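PDB 4A34: Rbsd/fucu transport protein family protein, which probably interconverts the alpha and beta anomers of L-fucose, the sugar it is seen to bind, as a fucose mutarotase of the RbsD/FucU family. Local coordinates for residues 11-14 with 15-19; 56-60 with 61-65. One frame throughout, in Å; residues are numbered along the deposited sequence.

Contact 1: residues 11-14 with 15-19; sequences PDLL and KTLME
Leu13 and Leu17, one helical turn apart, meet on the face of helix 11-19 that looks into the subunit: Leu13 CD1 lies 3.9 Å from Leu17 CG, the two side chains slanting across each other. Their backbones are joined as well, Leu17 N bonding Leu13 O at 2.8 Å. One position on, Met18 N reaches Leu14 O at 2.9 Å. Lys15 lies on another side. From CB its CG stands anti to the backbone N (chi1 -175°), and the chain runs extended to CD; Lys15 CD passes 4.0 Å from Asp12 OD1. It turns only at the CD-CE bond (chi4 -75°), which brings the amine to Glu19. Lys15 NZ and Glu19 OE1 form a salt bridge of 2.7 Å, using the syn lone pair of OE1. Asp12 OD1 stays 5.2 Å from Lys15 NZ. Tyr119 OH bonds the other oxygen, Glu19 OE2, so both carboxylate oxygens are held. Asp12 and Lys15 also pack on Lys15 and Asp12 of a second subunit. Leu13 meets Ile43 of strand 42-45 and Leu53 of helix 50-60. An i to i+4 salt bridge on a different face from an i to i+4 leucine pair is characteristic of an amphipathic alpha-helix, here lying between sheet and subunit interface.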
ATOM      1  N   PRO I  11      19.182  12.055  -5.217  1.00 29.45           N
ATOM      2  CA  PRO I  11      17.854  12.682  -5.186  1.00 29.22           C
ATOM      3  C   PRO I  11      17.063  12.482  -3.881  1.00 29.23           C
ATOM      4  O   PRO I  11      16.452  13.432  -3.393  1.00 28.91           O
ATOM      5  CB  PRO I  11      17.140  12.017  -6.362  1.00 29.29           C
ATOM      6  CG  PRO I  11      18.243  11.726  -7.324  1.00 28.99           C
ATOM      7  CD  PRO I  11      19.410  11.336  -6.484  1.00 29.11           C
ATOM      8  N   ASP I  12      17.065  11.270  -3.323  1.00 29.28           N
ATOM      9  CA  ASP I  12      16.344  11.029  -2.074  1.00 29.49           C
ATOM     10  C   ASP I  12      17.063  11.631  -0.868  1.00 29.73           C
ATOM     11  O   ASP I  12      16.426  12.282  -0.032  1.00 29.64           O
ATOM     12  CB  ASP I  12      16.024   9.550  -1.846  1.00 29.42           C
ATOM     13  CG  ASP I  12      14.839   9.348  -0.889  1.00 30.56           C
ATOM     14  OD1 ASP I  12      13.875  10.160  -0.925  1.00 29.71           O
ATOM     15  OD2 ASP I  12      14.870   8.376  -0.096  1.00 31.36           O
ATOM     16  N   LEU I  13      18.385  11.457  -0.796  1.00 30.04           N
ATOM     17  CA  LEU I  13      19.178  12.096   0.264  1.00 30.41           C
ATOM     18  C   LEU I  13      18.923  13.609   0.363  1.00 30.36           C
ATOM     19  O   LEU I  13      18.761  14.135   1.462  1.00 30.49           O
ATOM     20  CB  LEU I  13      20.685  11.798   0.128  1.00 30.21           C
ATOM     21  CG  LEU I  13      21.614  12.569   1.083  1.00 30.28           C
ATOM     22  CD1 LEU I  13      21.347  12.216   2.542  1.00 30.83           C
ATOM     23  CD2 LEU I  13      23.085  12.362   0.751  1.00 30.08           C
ATOM     24  N   LEU I  14      18.874  14.295  -0.776  1.00 30.53           N
ATOM     25  CA  LEU I  14      18.643  15.743  -0.773  1.00 30.89           C
ATOM     26  C   LEU I  14      17.263  16.085  -0.215  1.00 30.85           C
ATOM     27  O   LEU I  14      17.132  16.994   0.595  1.00 30.99           O
ATOM     28  CB  LEU I  14      18.838  16.344  -2.172  1.00 30.85           C
ATOM     29  CG  LEU I  14      19.100  17.854  -2.302  1.00 31.38           C
ATOM     30  CD1 LEU I  14      19.801  18.463  -1.095  1.00 31.61           C
ATOM     31  CD2 LEU I  14      19.921  18.122  -3.546  1.00 32.24           C
ATOM     32  N   LYS I  15      16.249  15.339  -0.637  1.00 30.85           N
ATOM     33  CA  LYS I  15      14.912  15.471  -0.074  1.00 30.93           C
ATOM     34  C   LYS I  15      14.968  15.365   1.449  1.00 31.13           C
ATOM     35  O   LYS I  15      14.437  16.230   2.165  1.00 31.58           O
ATOM     36  CB  LYS I  15      13.977  14.394  -0.640  1.00 30.66           C
ATOM     37  CG  LYS I  15      12.541  14.527  -0.194  1.00 30.36           C
ATOM     38  CD  LYS I  15      11.676  13.440  -0.808  1.00 30.84           C
ATOM     39  CE  LYS I  15      10.234  13.504  -0.312  1.00 30.68           C
ATOM     40  NZ  LYS I  15      10.054  13.017   1.072  1.00 29.85           N
ATOM     41  N   THR I  16      15.619  14.314   1.945  1.00 30.77           N
ATOM     42  CA  THR I  16      15.627  14.069   3.381  1.00 30.43           C
ATOM     43  C   THR I  16      16.484  15.080   4.148  1.00 30.63           C
ATOM     44  O   THR I  16      16.109  15.495   5.238  1.00 30.50           O
ATOM     45  CB  THR I  16      15.870  12.564   3.736  1.00 30.26           C
ATOM     46  OG1 THR I  16      16.702  12.429   4.898  1.00 30.15           O
ATOM     47  CG2 THR I  16      16.484  11.853   2.601  1.00 28.88           C
ATOM     48  N   LEU I  17      17.591  15.521   3.560  1.00 30.99           N
ATOM     49  CA  LEU I  17      18.342  16.646   4.118  1.00 31.49           C
ATOM     50  C   LEU I  17      17.455  17.884   4.208  1.00 32.14           C
ATOM     51  O   LEU I  17      17.528  18.647   5.176  1.00 32.04           O
ATOM     52  CB  LEU I  17      19.573  16.963   3.268  1.00 31.26           C
ATOM     53  CG  LEU I  17      20.794  16.045   3.332  1.00 31.38           C
ATOM     54  CD1 LEU I  17      21.903  16.614   2.467  1.00 30.43           C
ATOM     55  CD2 LEU I  17      21.293  15.847   4.757  1.00 31.38           C
ATOM     56  N   MET I  18      16.619  18.071   3.185  1.00 32.85           N
ATOM     57  CA  MET I  18      15.697  19.200   3.110  1.00 33.36           C
ATOM     58  C   MET I  18      14.583  19.135   4.154  1.00 32.69           C
ATOM     59  O   MET I  18      14.306  20.127   4.831  1.00 32.37           O
ATOM     60  CB  MET I  18      15.097  19.294   1.704  1.00 34.34           C
ATOM     61  CG  MET I  18      16.035  19.862   0.660  1.00 37.17           C
ATOM     62  SD  MET I  18      16.168  21.640   0.913  1.00 47.79           S
ATOM     63  CE  MET I  18      14.863  22.225  -0.179  1.00 45.20           C
ATOM     64  N   GLU I  19      13.947  17.972   4.285  1.00 32.25           N
ATOM     65  CA  GLU I  19      12.808  17.834   5.193  1.00 32.12           C
ATOM     66  C   GLU I  19      13.228  17.701   6.659  1.00 32.35           C
ATOM     67  O   GLU I  19      12.387  17.760   7.557  1.00 32.61           O
ATOM     68  CB  GLU I  19      11.876  16.693   4.766  1.00 31.78           C
ATOM     69  CG  GLU I  19      12.487  15.322   4.819  1.00 31.85           C
ATOM     70  CD  GLU I  19      11.742  14.293   3.977  1.00 31.37           C
ATOM     71  OE1 GLU I  19      11.145  14.653   2.940  1.00 28.49           O
ATOM     72  OE2 GLU I  19      11.776  13.108   4.360  1.00 31.70           O
TER

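Contact 2: residues 56-60 with 61-65; sequences SILYL and MPLDS
The C-terminal end of helix 50-60, where the chain runs out into the loop before strand 71-74, brings Ile57 against Met61 and Leu58 against Leu63. Met61 N donates to Ile57 O at 2.8 Å, although Met61 itself has already left helical backbone angles. The Ile57 and Met61 side chains lie side by side and point the same way. Met61 CG is anti to the backbone N (chi1 -173°); the chain stays extended through chi2 and turns at chi3 (80°), setting the methyl Met61 CE 3.9 Å from Ile57 CG2. Both side chains pack on Leu135 of strand 133-136, so the helix exit is fastened to the central mixed sheet of this RbsD/FucU fold. A water bridges the carbonyls of Leu58 and Met61, donating to Leu58 O and to Met61 O, each at 2.9 Å, and so links the last helical turn with the extended chain. Farther along, Leu63 CD1 comes back to Leu58 CD2 at 3.8 Å, the side chains crossing at a slant. Pro62 CD sits 3.7 Å from Leu60 O. Past Leu63, Asp64 OD1 is hydrogen-bonded to Tyr66 N and to His22 NE2, and both of these residues belong to the fucose pocket.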
ATOM      1  N   SER I  56      30.009  17.431   1.416  1.00 35.93           N
ATOM      2  CA  SER I  56      28.815  17.911   0.723  1.00 35.76           C
ATOM      3  C   SER I  56      27.691  18.227   1.697  1.00 35.69           C
ATOM      4  O   SER I  56      26.991  19.225   1.549  1.00 35.70           O
ATOM      5  CB  SER I  56      28.338  16.880  -0.302  1.00 35.78           C
ATOM      6  OG  SER I  56      29.332  16.624  -1.278  1.00 35.51           O
ATOM      7  N   ILE I  57      27.529  17.365   2.694  1.00 35.79           N
ATOM      8  CA  ILE I  57      26.493  17.534   3.707  1.00 35.56           C
ATOM      9  C   ILE I  57      26.803  18.737   4.594  1.00 35.94           C
ATOM     10  O   ILE I  57      25.911  19.540   4.873  1.00 36.20           O
ATOM     11  CB  ILE I  57      26.266  16.221   4.523  1.00 35.14           C
ATOM     12  CG1 ILE I  57      25.670  15.146   3.606  1.00 34.39           C
ATOM     13  CG2 ILE I  57      25.362  16.466   5.717  1.00 34.51           C
ATOM     14  CD1 ILE I  57      25.378  13.824   4.263  1.00 32.48           C
ATOM     15  N   LEU I  58      28.062  18.877   5.011  1.00 36.32           N
ATOM     16  CA  LEU I  58      28.481  20.028   5.835  1.00 36.59           C
ATOM     17  C   LEU I  58      28.314  21.362   5.093  1.00 36.91           C
ATOM     18  O   LEU I  58      27.989  22.394   5.701  1.00 37.04           O
ATOM     19  CB  LEU I  58      29.919  19.861   6.344  1.00 36.15           C
ATOM     20  CG  LEU I  58      30.168  18.775   7.392  1.00 35.55           C
ATOM     21  CD1 LEU I  58      31.639  18.673   7.691  1.00 35.72           C
ATOM     22  CD2 LEU I  58      29.386  19.013   8.677  1.00 35.69           C
ATOM     23  N   TYR I  59      28.512  21.319   3.777  1.00 37.02           N
ATOM     24  CA  TYR I  59      28.283  22.468   2.897  1.00 37.29           C
ATOM     25  C   TYR I  59      26.840  22.980   2.943  1.00 37.19           C
ATOM     26  O   TYR I  59      26.606  24.192   2.936  1.00 37.38           O
ATOM     27  CB  TYR I  59      28.660  22.091   1.460  1.00 37.61           C
ATOM     28  CG  TYR I  59      28.543  23.209   0.454  1.00 38.60           C
ATOM     29  CD1 TYR I  59      29.341  24.354   0.558  1.00 39.41           C
ATOM     30  CD2 TYR I  59      27.651  23.118  -0.622  1.00 39.20           C
ATOM     31  CE1 TYR I  59      29.249  25.383  -0.376  1.00 40.17           C
ATOM     32  CE2 TYR I  59      27.546  24.149  -1.566  1.00 39.69           C
ATOM     33  CZ  TYR I  59      28.352  25.275  -1.433  1.00 40.68           C
ATOM     34  OH  TYR I  59      28.264  26.301  -2.344  1.00 41.44           O
ATOM     35  N   LEU I  60      25.878  22.057   2.997  1.00 36.94           N
ATOM     36  CA  LEU I  60      24.461  22.410   2.908  1.00 36.31           C
ATOM     37  C   LEU I  60      23.748  22.486   4.253  1.00 36.19           C
ATOM     38  O   LEU I  60      22.800  23.258   4.410  1.00 36.15           O
ATOM     39  CB  LEU I  60      23.721  21.433   1.999  1.00 36.15           C
ATOM     40  CG  LEU I  60      24.123  21.264   0.528  1.00 36.22           C
ATOM     41  CD1 LEU I  60      23.202  20.260  -0.142  1.00 35.75           C
ATOM     42  CD2 LEU I  60      24.116  22.570  -0.240  1.00 35.33           C
ATOM     43  N   MET I  61      24.206  21.692   5.218  1.00 35.91           N
ATOM     44  CA  MET I  61      23.496  21.527   6.483  1.00 35.89           C
ATOM     45  C   MET I  61      24.308  21.973   7.709  1.00 35.67           C
ATOM     46  O   MET I  61      25.325  21.368   8.031  1.00 35.64           O
ATOM     47  CB  MET I  61      23.056  20.068   6.632  1.00 35.94           C
ATOM     48  CG  MET I  61      22.166  19.783   7.832  1.00 36.79           C
ATOM     49  SD  MET I  61      22.012  18.011   8.150  1.00 39.92           S
ATOM     50  CE  MET I  61      23.551  17.668   9.011  1.00 39.60           C
ATOM     51  N   PRO I  62      23.846  23.025   8.408  1.00 35.55           N
ATOM     52  CA  PRO I  62      24.514  23.511   9.608  1.00 35.63           C
ATOM     53  C   PRO I  62      24.373  22.531  10.755  1.00 35.78           C
ATOM     54  O   PRO I  62      23.392  21.784  10.815  1.00 35.84           O
ATOM     55  CB  PRO I  62      23.744  24.788   9.947  1.00 35.75           C
ATOM     56  CG  PRO I  62      23.035  25.156   8.702  1.00 35.76           C
ATOM     57  CD  PRO I  62      22.683  23.856   8.072  1.00 35.43           C
ATOM     58  N   LEU I  63      25.342  22.534  11.661  1.00 35.76           N
ATOM     59  CA  LEU I  63      25.289  21.627  12.791  1.00 35.77           C
ATOM     60  C   LEU I  63      24.660  22.313  13.990  1.00 35.89           C
ATOM     61  O   LEU I  63      24.749  23.531  14.147  1.00 36.01           O
ATOM     62  CB  LEU I  63      26.675  21.070  13.119  1.00 35.80           C
ATOM     63  CG  LEU I  63      27.254  20.069  12.103  1.00 36.19           C
ATOM     64  CD1 LEU I  63      28.709  19.809  12.380  1.00 34.97           C
ATOM     65  CD2 LEU I  63      26.475  18.740  12.059  1.00 36.30           C
ATOM     66  N   ASP I  64      24.006  21.511  14.820  1.00 35.95           N
ATOM     67  CA  ASP I  64      23.272  22.002  15.974  1.00 36.12           C
ATOM     68  C   ASP I  64      24.185  22.600  17.049  1.00 36.65           C
ATOM     69  O   ASP I  64      24.980  21.897  17.682  1.00 36.52           O
ATOM     70  CB  ASP I  64      22.430  20.866  16.563  1.00 35.81           C
ATOM     71  CG  ASP I  64      21.292  21.366  17.427  1.00 35.03           C
ATOM     72  OD1 ASP I  64      21.175  22.593  17.644  1.00 33.83           O
ATOM     73  OD2 ASP I  64      20.504  20.519  17.891  1.00 34.90           O
ATOM     74  N   SER I  65      24.038  23.905  17.253  1.00 37.39           N
ATOM     75  CA  SER I  65      24.808  24.641  18.251  1.00 38.06           C
ATOM     76  C   SER I  65      24.173  24.561  19.640  1.00 38.32           C
ATOM     77  O   SER I  65      24.794  24.925  20.634  1.00 38.72           O
ATOM     78  CB  SER I  65      24.903  26.104  17.834  1.00 38.17           C
ATOM     79  OG  SER I  65      23.652  26.745  18.030  1.00 38.84           O
TER
HETATM   80  O   HOH W   1      27.867  22.610   8.581  1.00 18.01           O

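In the fold
Contacts 1 and 2 come one after the other along the chain, their centres about 13 Å apart, yet their side chains join in one apolar layer. Leu14 CD1 lies 4.0 Å from Leu60 CD1, and Leu17 CD2 lies 4.1 Å from Met61 SD; Leu17 CD1 also approaches Ile57 CG1 at 4.2 Å. Helix 11-19 thereby packs on the end of helix 50-60, and both contacts touch the second subunit. The side chain of Pro62 in contact 2 is about 11 Å from a bound fucose, and the 61-65 segment leads on to the pocket residue Tyr66. In contact 1 the side chain of Pro11 is about 8 Å from a bound potassium ion.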